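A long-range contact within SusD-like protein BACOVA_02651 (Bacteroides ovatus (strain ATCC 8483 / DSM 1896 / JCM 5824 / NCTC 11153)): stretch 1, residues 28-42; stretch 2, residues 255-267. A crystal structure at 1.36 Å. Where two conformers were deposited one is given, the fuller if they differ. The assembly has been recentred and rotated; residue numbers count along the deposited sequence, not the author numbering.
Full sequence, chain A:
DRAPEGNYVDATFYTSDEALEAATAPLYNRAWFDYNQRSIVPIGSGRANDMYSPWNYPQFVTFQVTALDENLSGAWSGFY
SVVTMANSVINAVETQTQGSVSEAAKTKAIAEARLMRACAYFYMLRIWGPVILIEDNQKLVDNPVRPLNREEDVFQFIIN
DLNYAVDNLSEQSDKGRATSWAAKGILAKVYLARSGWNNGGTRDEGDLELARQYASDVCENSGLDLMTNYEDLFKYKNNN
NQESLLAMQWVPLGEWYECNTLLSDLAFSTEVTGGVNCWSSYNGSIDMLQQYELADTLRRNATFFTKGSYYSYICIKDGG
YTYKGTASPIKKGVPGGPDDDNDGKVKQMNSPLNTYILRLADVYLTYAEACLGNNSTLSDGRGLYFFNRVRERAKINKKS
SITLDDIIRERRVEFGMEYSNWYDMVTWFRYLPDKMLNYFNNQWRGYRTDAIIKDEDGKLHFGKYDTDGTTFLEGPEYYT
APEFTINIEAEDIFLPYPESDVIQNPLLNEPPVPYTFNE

Stretch 1 (28-42) YNRAWFDYNQRSIVP
Stretch 2, residues 255-267: EWYECNTLLSDLA

The two stretches, whose touching residues are at least 221 apart in sequence, pack through aromatic and aliphatic side chains, with one direct hydrogen bond, bridging waters and charged contacts, burying 749 Å² in all. They run in the same direction: the CA atoms of Arg-30 and Glu-258 lie 5.3 Å apart, those of Gln-37 and Thr-261 5.4 Å. Phe-33 (helical, chi1 t, chi2 85°) points toward a 3-10 segment, 256-258. Tyr-257 CA lies over its face, 3.9 Å from the ring centroid, and Trp-256 (chi1 p, chi2 -88°) turns its edge to Phe-33, planes at 84°, with CZ3 3.8 Å from Phe-33 CE2. The extended Arg-30 (chi1-chi3 all t) lays its guanidinium flat on the ring of Tyr-257 (chi1 p), CZ 4.2 Å from the ring centroid; the flat cation thus meets pi electrons. Tyr-257 O finds no conventional partner, receiving a CA-H...O contact from Arg-30 CA at 3.4 Å.

Further along, Asn-36 (chi1 t) donates from ND2 to Asn-260 OD1 (3.1 Å); ND2 also donates to a water that bridges to Cys-259 O and Thr-261 N. Leu-262 (m, t) fills the apolar end, its CD1 3.8 Å from Ile-40 CG2 and its CD2 3.7 Å from Val-41 CG2. Arg-38 NH2 and Asp-265 OD2 form a long salt bridge (3.7 Å), purely electrostatic because the oxygen lies well out of the guanidinium plane.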

ATOM      1  N   TYR A  28      -7.634 -13.886  -2.095  1.00 10.11           N
ATOM      2  CA  TYR A  28      -6.288 -13.407  -1.832  1.00 11.04           C
ATOM      3  C   TYR A  28      -5.486 -13.142  -3.099  1.00 10.22           C
ATOM      4  O   TYR A  28      -4.351 -12.689  -3.006  1.00 10.47           O
ATOM      5  CB  TYR A  28      -5.525 -14.426  -0.989  1.00 11.63           C
ATOM      6  CG  TYR A  28      -6.046 -14.615   0.423  1.00  9.82           C
ATOM      7  CD1 TYR A  28      -7.130 -15.457   0.703  1.00 10.88           C
ATOM      8  CD2 TYR A  28      -5.423 -13.989   1.486  1.00 10.19           C
ATOM      9  CE1 TYR A  28      -7.581 -15.631   2.010  1.00 11.23           C
ATOM     10  CE2 TYR A  28      -5.873 -14.158   2.786  1.00  9.47           C
ATOM     11  CZ  TYR A  28      -6.937 -14.974   3.043  1.00 10.10           C
ATOM     12  OH  TYR A  28      -7.353 -15.101   4.350  1.00 11.10           O
ATOM     13  N   ASN A  29      -6.034 -13.434  -4.277  1.00  9.36           N
ATOM     14  CA  ASN A  29      -5.281 -13.206  -5.515  1.00 10.52           C
ATOM     15  C   ASN A  29      -6.171 -12.763  -6.670  1.00  9.89           C
ATOM     16  O   ASN A  29      -6.197 -11.589  -7.008  1.00 11.08           O
ATOM     17  CB  ASN A  29      -4.363 -14.401  -5.879  1.00 11.30           C
ATOM     18  CG  ASN A  29      -5.005 -15.770  -5.678  1.00 12.45           C
ATOM     19  OD1 ASN A  29      -6.092 -16.060  -6.192  1.00 12.07           O
ATOM     20  ND2 ASN A  29      -4.291 -16.644  -4.975  1.00 14.27           N
ATOM     21  N   ARG A  30      -6.930 -13.691  -7.248  1.00  9.78           N
ATOM     22  CA  ARG A  30      -7.797 -13.374  -8.366  1.00 11.01           C
ATOM     23  C   ARG A  30      -8.662 -12.130  -8.118  1.00  9.99           C
ATOM     24  O   ARG A  30      -8.833 -11.291  -9.002  1.00 11.16           O
ATOM     25  CB  ARG A  30      -8.679 -14.592  -8.671  1.00 12.19           C
ATOM     26  CG  ARG A  30      -9.612 -14.417  -9.833  1.00 16.11           C
ATOM     27  CD  ARG A  30     -10.329 -15.728 -10.136  1.00 26.61           C
ATOM     28  NE  ARG A  30     -11.177 -15.596 -11.314  1.00 40.38           N
ATOM     29  CZ  ARG A  30     -11.672 -16.618 -12.005  1.00 45.74           C
ATOM     30  NH1 ARG A  30     -11.406 -17.868 -11.645  1.00 41.73           N
ATOM     31  NH2 ARG A  30     -12.435 -16.382 -13.066  1.00 49.69           N
ATOM     32  N   ALA A  31      -9.217 -12.016  -6.918  1.00 11.20           N
ATOM     33  CA  ALA A  31     -10.065 -10.882  -6.589  1.00 10.06           C
ATOM     34  C   ALA A  31      -9.371  -9.529  -6.767  1.00  9.36           C
ATOM     35  O   ALA A  31     -10.004  -8.570  -7.201  1.00 11.19           O
ATOM     36  CB  ALA A  31     -10.563 -11.016  -5.179  1.00 11.95           C
ATOM     37  N   TRP A  32      -8.074  -9.494  -6.465  1.00 10.15           N
ATOM     38  CA  TRP A  32      -7.274  -8.262  -6.459  1.00  9.49           C
ATOM     39  C   TRP A  32      -6.557  -8.003  -7.782  1.00 13.46           C
ATOM     40  O   TRP A  32      -5.949  -6.945  -7.967  1.00 12.73           O
ATOM     41  CB  TRP A  32      -6.228  -8.350  -5.343  1.00  9.37           C
ATOM     42  CG  TRP A  32      -6.809  -8.310  -3.966  1.00  9.02           C
ATOM     43  CD1 TRP A  32      -7.085  -9.383  -3.169  1.00 10.81           C
ATOM     44  CD2 TRP A  32      -7.197  -7.145  -3.222  1.00  8.15           C
ATOM     45  NE1 TRP A  32      -7.653  -8.961  -1.984  1.00 10.39           N
ATOM     46  CE2 TRP A  32      -7.717  -7.591  -1.986  1.00  8.71           C
ATOM     47  CE3 TRP A  32      -7.176  -5.775  -3.491  1.00  9.81           C
ATOM     48  CZ2 TRP A  32      -8.209  -6.703  -1.018  1.00  9.62           C
ATOM     49  CZ3 TRP A  32      -7.654  -4.904  -2.531  1.00  9.70           C
ATOM     50  CH2 TRP A  32      -8.152  -5.369  -1.307  1.00 10.57           C
ATOM     51  N   PHE A  33      -6.638  -8.946  -8.706  1.00 10.29           N
ATOM     52  CA  PHE A  33      -5.803  -8.917  -9.900  1.00 11.22           C
ATOM     53  C   PHE A  33      -5.957  -7.627 -10.728  1.00 12.28           C
ATOM     54  O   PHE A  33      -4.948  -7.065 -11.169  1.00 11.78           O
ATOM     55  CB  PHE A  33      -6.073 -10.159 -10.768  1.00 12.13           C
ATOM     56  CG  PHE A  33      -5.203 -10.233 -11.989  1.00 11.97           C
ATOM     57  CD1 PHE A  33      -3.926 -10.781 -11.927  1.00 12.48           C
ATOM     58  CD2 PHE A  33      -5.662  -9.748 -13.193  1.00 14.29           C
ATOM     59  CE1 PHE A  33      -3.125 -10.827 -13.051  1.00 13.77           C
ATOM     60  CE2 PHE A  33      -4.854  -9.793 -14.322  1.00 16.97           C
ATOM     61  CZ  PHE A  33      -3.593 -10.336 -14.243  1.00 16.78           C
ATOM     62  N   ASP A  34      -7.174  -7.139 -10.943  1.00 11.64           N
ATOM     63  CA  ASP A  34      -7.363  -5.979 -11.817  1.00 14.89           C
ATOM     64  C   ASP A  34      -6.702  -4.745 -11.220  1.00 11.68           C
ATOM     65  O   ASP A  34      -6.336  -3.835 -11.946  1.00 14.51           O
ATOM     66  CB  ASP A  34      -8.842  -5.656 -12.097  1.00 14.97           C
ATOM     67  CG  ASP A  34      -9.482  -6.596 -13.087  1.00 21.93           C
ATOM     68  OD1 ASP A  34      -8.780  -7.480 -13.619  1.00 19.79           O
ATOM     69  OD2 ASP A  34     -10.700  -6.425 -13.336  1.00 24.47           O
ATOM     70  N   TYR A  35      -6.589  -4.699  -9.895  1.00 10.75           N
ATOM     71  CA  TYR A  35      -5.903  -3.593  -9.219  1.00  9.71           C
ATOM     72  C   TYR A  35      -4.393  -3.790  -9.244  1.00 10.18           C
ATOM     73  O   TYR A  35      -3.662  -2.891  -9.664  1.00  9.23           O
ATOM     74  CB  TYR A  35      -6.413  -3.495  -7.780  1.00 10.21           C
ATOM     75  CG  TYR A  35      -5.671  -2.549  -6.850  1.00  9.62           C
ATOM     76  CD1 TYR A  35      -5.552  -1.196  -7.145  1.00  9.91           C
ATOM     77  CD2 TYR A  35      -5.131  -3.006  -5.652  1.00  9.20           C
ATOM     78  CE1 TYR A  35      -4.904  -0.331  -6.273  1.00  9.60           C
ATOM     79  CE2 TYR A  35      -4.472  -2.142  -4.787  1.00 10.25           C
ATOM     80  CZ  TYR A  35      -4.372  -0.811  -5.105  1.00  8.82           C
ATOM     81  OH  TYR A  35      -3.728   0.079  -4.254  1.00 11.15           O
ATOM     82  N   ASN A  36      -3.934  -4.962  -8.826  1.00  9.58           N
ATOM     83  CA  ASN A  36      -2.505  -5.238  -8.777  1.00 10.01           C
ATOM     84  C   ASN A  36      -1.835  -5.196 -10.135  1.00 11.04           C
ATOM     85  O   ASN A  36      -0.649  -4.895 -10.219  1.00 12.15           O
ATOM     86  CB  ASN A  36      -2.228  -6.592  -8.106  1.00 10.41           C
ATOM     87  CG  ASN A  36      -0.783  -6.757  -7.724  1.00 13.43           C
ATOM     88  OD1 ASN A  36      -0.345  -6.199  -6.702  1.00 13.09           O
ATOM     89  ND2 ASN A  36      -0.015  -7.486  -8.534  1.00 10.78           N
ATOM     90  N   GLN A  37      -2.570  -5.460 -11.208  1.00 10.36           N
ATOM     91  CA  GLN A  37      -1.902  -5.632 -12.488  1.00 11.02           C
ATOM     92  C   GLN A  37      -1.360  -4.329 -13.055  1.00 14.96           C
ATOM     93  O   GLN A  37      -0.526  -4.350 -13.958  1.00 16.37           O
ATOM     94  CB  GLN A  37      -2.814  -6.314 -13.508  1.00 14.49           C
ATOM     95  CG  GLN A  37      -3.942  -5.473 -14.044  1.00 17.49           C
ATOM     96  CD  GLN A  37      -4.529  -6.048 -15.319  1.00 28.81           C
ATOM     97  OE1 GLN A  37      -5.599  -6.651 -15.310  1.00 40.52           O
ATOM     98  NE2 GLN A  37      -3.819  -5.869 -16.421  1.00 36.28           N
ATOM     99  N   ARG A  38      -1.829  -3.197 -12.551  1.00 13.29           N
ATOM    100  CA  ARG A  38      -1.376  -1.921 -13.088  1.00 15.39           C
ATOM    101  C   ARG A  38      -1.531  -0.762 -12.114  1.00 14.00           C
ATOM    102  O   ARG A  38      -0.527  -0.178 -11.695  1.00 12.36           O
ATOM    103  CB  ARG A  38      -2.130  -1.615 -14.389  1.00 18.45           C
ATOM    104  CG  ARG A  38      -1.565  -0.454 -15.204  1.00 28.86           C
ATOM    105  CD  ARG A  38      -1.818  -0.671 -16.698  1.00 35.72           C
ATOM    106  NE  ARG A  38      -1.027  -1.779 -17.235  1.00 38.92           N
ATOM    107  CZ  ARG A  38       0.211  -1.669 -17.716  1.00 40.95           C
ATOM    108  NH1 ARG A  38       0.830  -0.493 -17.737  1.00 42.33           N
ATOM    109  NH2 ARG A  38       0.836  -2.746 -18.179  1.00 38.44           N
ATOM    110  N   SER A  39      -2.774  -0.438 -11.769  1.00 13.47           N
ATOM    111  CA  SER A  39      -3.088   0.816 -11.098  1.00 11.66           C
ATOM    112  C   SER A  39      -2.539   0.945  -9.671  1.00 11.33           C
ATOM    113  O   SER A  39      -2.392   2.052  -9.180  1.00 10.03           O
ATOM    114  CB  SER A  39      -4.594   1.054 -11.095  1.00 15.50           C
ATOM    115  OG  SER A  39      -5.277   0.048 -10.366  1.00 15.48           O
ATOM    116  N   ILE A  40      -2.262  -0.177  -9.020  1.00  9.20           N
ATOM    117  CA  ILE A  40      -1.692  -0.155  -7.682  1.00  9.30           C
ATOM    118  C   ILE A  40      -0.446   0.739  -7.637  1.00  8.88           C
ATOM    119  O   ILE A  40      -0.228   1.454  -6.644  1.00  8.78           O
ATOM    120  CB  ILE A  40      -1.396  -1.589  -7.201  1.00  8.76           C
ATOM    121  CG1 ILE A  40      -0.964  -1.585  -5.738  1.00  9.37           C
ATOM    122  CG2 ILE A  40      -0.346  -2.275  -8.090  1.00  9.82           C
ATOM    123  CD1 ILE A  40      -0.944  -2.995  -5.094  1.00 11.46           C
ATOM    124  N   VAL A  41       0.349   0.736  -8.703  1.00  9.37           N
ATOM    125  CA  VAL A  41       1.621   1.470  -8.712  1.00 10.56           C
ATOM    126  C   VAL A  41       1.422   3.001  -8.747  1.00  9.14           C
ATOM    127  O   VAL A  41       1.893   3.692  -7.855  1.00  8.67           O
ATOM    128  CB  VAL A  41       2.524   0.962  -9.857  1.00 11.92           C
ATOM    129  CG1 VAL A  41       3.806   1.786  -9.990  1.00 13.22           C
ATOM    130  CG2 VAL A  41       2.859  -0.513  -9.652  1.00 13.05           C
ATOM    131  N   PRO A  42       0.708   3.528  -9.760  1.00  9.01           N
ATOM    132  CA  PRO A  42       0.538   4.989  -9.774  1.00  9.72           C
ATOM    133  C   PRO A  42      -0.368   5.504  -8.662  1.00 11.55           C
ATOM    134  O   PRO A  42      -0.139   6.603  -8.179  1.00 10.61           O
ATOM    135  CB  PRO A  42      -0.083   5.261 -11.151  1.00 12.74           C
ATOM    136  CG  PRO A  42      -0.696   3.944 -11.554  1.00 10.75           C
ATOM    137  CD  PRO A  42       0.248   2.918 -11.023  1.00 10.95           C
ATOM    138  N   GLU A 255      -2.527 -19.777 -12.846  1.00 24.92           N
ATOM    139  CA  GLU A 255      -3.220 -19.133 -13.966  1.00 29.03           C
ATOM    140  C   GLU A 255      -2.855 -17.659 -14.081  1.00 32.15           C
ATOM    141  O   GLU A 255      -2.356 -17.065 -13.126  1.00 23.55           O
ATOM    142  CB  GLU A 255      -4.737 -19.269 -13.814  1.00 36.37           C
ATOM    143  CG  GLU A 255      -5.249 -20.701 -13.808  1.00 38.91           C
ATOM    144  CD  GLU A 255      -4.910 -21.458 -15.077  1.00 42.46           C
ATOM    145  OE1 GLU A 255      -4.747 -20.818 -16.137  1.00 46.52           O
ATOM    146  OE2 GLU A 255      -4.802 -22.698 -15.012  1.00 54.34           O
ATOM    147  N   TRP A 256      -3.118 -17.068 -15.244  1.00 26.43           N
ATOM    148  CA  TRP A 256      -2.755 -15.677 -15.492  1.00 28.98           C
ATOM    149  C   TRP A 256      -3.346 -14.718 -14.447  1.00 29.72           C
ATOM    150  O   TRP A 256      -2.686 -13.780 -14.023  1.00 24.14           O
ATOM    151  CB  TRP A 256      -3.184 -15.240 -16.897  1.00 35.71           C
ATOM    152  CG  TRP A 256      -4.659 -15.342 -17.147  1.00 40.16           C
ATOM    153  CD1 TRP A 256      -5.342 -16.435 -17.601  1.00 41.71           C
ATOM    154  CD2 TRP A 256      -5.635 -14.307 -16.963  1.00 44.79           C
ATOM    155  NE1 TRP A 256      -6.681 -16.146 -17.707  1.00 45.98           N
ATOM    156  CE2 TRP A 256      -6.887 -14.846 -17.322  1.00 45.21           C
ATOM    157  CE3 TRP A 256      -5.572 -12.979 -16.527  1.00 37.02           C
ATOM    158  CZ2 TRP A 256      -8.067 -14.104 -17.258  1.00 43.39           C
ATOM    159  CZ3 TRP A 256      -6.744 -12.244 -16.464  1.00 38.67           C
ATOM    160  CH2 TRP A 256      -7.975 -12.809 -16.828  1.00 41.47           C
ATOM    161  N   TYR A 257      -4.586 -14.958 -14.035  1.00 29.31           N
ATOM    162  CA  TYR A 257      -5.262 -14.078 -13.071  1.00 24.22           C
ATOM    163  C   TYR A 257      -4.806 -14.323 -11.628  1.00 16.21           C
ATOM    164  O   TYR A 257      -5.320 -13.696 -10.698  1.00 17.55           O
ATOM    165  CB  TYR A 257      -6.782 -14.263 -13.174  1.00 23.89           C
ATOM    166  CG  TYR A 257      -7.231 -15.700 -13.062  1.00 31.30           C
ATOM    167  CD1 TYR A 257      -7.211 -16.367 -11.842  1.00 27.74           C
ATOM    168  CD2 TYR A 257      -7.687 -16.392 -14.177  1.00 37.61           C
ATOM    169  CE1 TYR A 257      -7.619 -17.688 -11.742  1.00 29.71           C
ATOM    170  CE2 TYR A 257      -8.100 -17.706 -14.082  1.00 35.75           C
ATOM    171  CZ  TYR A 257      -8.063 -18.346 -12.862  1.00 34.29           C
ATOM    172  OH  TYR A 257      -8.472 -19.653 -12.762  1.00 41.85           O
ATOM    173  N   GLU A 258      -3.851 -15.229 -11.449  1.00 15.61           N
ATOM    174  CA  GLU A 258      -3.286 -15.568 -10.146  1.00 16.25           C
ATOM    175  C   GLU A 258      -1.846 -15.093 -10.004  1.00 12.49           C
ATOM    176  O   GLU A 258      -1.197 -15.385  -9.017  1.00 15.96           O
ATOM    177  CB  GLU A 258      -3.269 -17.084  -9.953  1.00 25.54           C
ATOM    178  CG  GLU A 258      -4.617 -17.739  -9.838  1.00 30.06           C
ATOM    179  CD  GLU A 258      -4.485 -19.230  -9.590  1.00 29.35           C
ATOM    180  OE1 GLU A 258      -3.728 -19.891 -10.338  1.00 26.36           O
ATOM    181  OE2 GLU A 258      -5.120 -19.736  -8.643  1.00 33.75           O
ATOM    182  N   CYS A 259      -1.331 -14.388 -10.999  1.00 12.86           N
ATOM    183  CA  CYS A 259       0.066 -13.954 -10.976  0.64 11.89           C
ATOM    184  C   CYS A 259       0.228 -12.490 -10.654  1.00 10.53           C
ATOM    185  O   CYS A 259      -0.668 -11.690 -10.923  1.00 10.89           O
ATOM    186  CB  CYS A 259       0.701 -14.144 -12.357  0.64 16.36           C
ATOM    187  SG  CYS A 259       0.925 -15.822 -12.906  0.64 16.32           S
ATOM    188  N   ASN A 260       1.386 -12.169 -10.080  1.00 11.83           N
ATOM    189  CA  ASN A 260       1.810 -10.806  -9.820  1.00 10.87           C
ATOM    190  C   ASN A 260       2.471 -10.295 -11.092  1.00 11.10           C
ATOM    191  O   ASN A 260       3.623 -10.641 -11.370  1.00 12.79           O
ATOM    192  CB  ASN A 260       2.812 -10.787  -8.679  1.00 11.37           C
ATOM    193  CG  ASN A 260       3.226  -9.387  -8.314  1.00  9.92           C
ATOM    194  OD1 ASN A 260       2.897  -8.433  -9.029  1.00 11.26           O
ATOM    195  ND2 ASN A 260       3.941  -9.252  -7.207  1.00 11.89           N
ATOM    196  N   THR A 261       1.757  -9.482 -11.867  1.00 10.96           N
ATOM    197  CA  THR A 261       2.236  -9.106 -13.191  1.00 12.91           C
ATOM    198  C   THR A 261       3.098  -7.843 -13.246  1.00 16.02           C
ATOM    199  O   THR A 261       3.403  -7.361 -14.337  1.00 17.63           O
ATOM    200  CB  THR A 261       1.068  -8.965 -14.193  1.00 15.94           C
ATOM    201  OG1 THR A 261       0.129  -7.998 -13.727  1.00 16.71           O
ATOM    202  CG2 THR A 261       0.367 -10.262 -14.349  1.00 15.79           C
ATOM    203  N   LEU A 262       3.542  -7.349 -12.097  1.00 11.38           N
ATOM    204  CA  LEU A 262       4.239  -6.063 -12.015  1.00 12.07           C
ATOM    205  C   LEU A 262       5.728  -6.106 -12.340  1.00 13.60           C
ATOM    206  O   LEU A 262       6.323  -5.043 -12.490  1.00 12.87           O
ATOM    207  CB  LEU A 262       4.075  -5.483 -10.620  1.00 14.56           C
ATOM    208  CG  LEU A 262       2.665  -4.998 -10.255  1.00 14.42           C
ATOM    209  CD1 LEU A 262       2.630  -4.589  -8.785  1.00 16.68           C
ATOM    210  CD2 LEU A 262       2.201  -3.867 -11.179  1.00 15.66           C
ATOM    211  N   LEU A 263       6.325  -7.293 -12.433  1.00 11.59           N
ATOM    212  CA  LEU A 263       7.789  -7.443 -12.508  1.00 13.25           C
ATOM    213  C   LEU A 263       8.424  -6.523 -13.546  1.00 12.92           C
ATOM    214  O   LEU A 263       9.384  -5.791 -13.260  1.00 13.53           O
ATOM    215  CB  LEU A 263       8.154  -8.917 -12.785  1.00 14.81           C
ATOM    216  CG  LEU A 263       9.591  -9.472 -12.673  1.00 18.32           C
ATOM    217  CD1 LEU A 263      10.459  -9.137 -13.873  1.00 19.88           C
ATOM    218  CD2 LEU A 263      10.251  -8.997 -11.403  1.00 19.73           C
ATOM    219  N   SER A 264       7.890  -6.558 -14.758  1.00 12.36           N
ATOM    220  CA  SER A 264       8.516  -5.874 -15.875  1.00 14.19           C
ATOM    221  C   SER A 264       8.312  -4.358 -15.830  1.00 14.92           C
ATOM    222  O   SER A 264       9.115  -3.596 -16.391  1.00 15.46           O
ATOM    223  CB  SER A 264       7.988  -6.455 -17.186  1.00 13.65           C
ATOM    224  OG  SER A 264       8.328  -7.828 -17.299  1.00 15.07           O
ATOM    225  N   ASP A 265       7.258  -3.910 -15.158  1.00 14.14           N
ATOM    226  CA  ASP A 265       6.985  -2.484 -15.025  1.00 14.78           C
ATOM    227  C   ASP A 265       7.783  -1.835 -13.889  1.00 13.72           C
ATOM    228  O   ASP A 265       7.897  -0.616 -13.850  1.00 14.62           O
ATOM    229  CB  ASP A 265       5.490  -2.243 -14.829  1.00 16.51           C
ATOM    230  CG  ASP A 265       4.698  -2.439 -16.121  1.00 19.41           C
ATOM    231  OD1 ASP A 265       4.824  -1.601 -17.036  1.00 26.89           O
ATOM    232  OD2 ASP A 265       3.954  -3.421 -16.222  1.00 25.93           O
ATOM    233  N   LEU A 266       8.328  -2.651 -12.990  1.00 10.10           N
ATOM    234  CA  LEU A 266       9.125  -2.164 -11.864  1.00 10.21           C
ATOM    235  C   LEU A 266      10.628  -2.253 -12.138  1.00 11.29           C
ATOM    236  O   LEU A 266      11.388  -1.368 -11.755  1.00 11.09           O
ATOM    237  CB  LEU A 266       8.803  -2.950 -10.594  1.00 10.68           C
ATOM    238  CG  LEU A 266       7.350  -2.903 -10.094  1.00 10.59           C
ATOM    239  CD1 LEU A 266       7.196  -3.775  -8.858  1.00 12.58           C
ATOM    240  CD2 LEU A 266       6.916  -1.476  -9.805  1.00 12.36           C
ATOM    241  N   ALA A 267      11.054  -3.313 -12.821  1.00 11.88           N
ATOM    242  CA  ALA A 267      12.474  -3.562 -13.060  1.00 10.74           C
ATOM    243  C   ALA A 267      13.019  -2.718 -14.220  1.00 12.77           C
ATOM    244  O   ALA A 267      12.449  -2.704 -15.298  1.00 11.54           O
ATOM    245  CB  ALA A 267      12.729  -5.065 -13.317  1.00 11.78           C
TER
HETATM  246  O   HOH W   1      -7.027 -18.330  -7.484  1.00 24.28           O
HETATM  247  O   HOH W   2      -1.081  -8.937 -10.913  1.00 11.49           O
HETATM  248  O   HOH W   3       1.407  -2.374 -15.009  1.00 31.58           O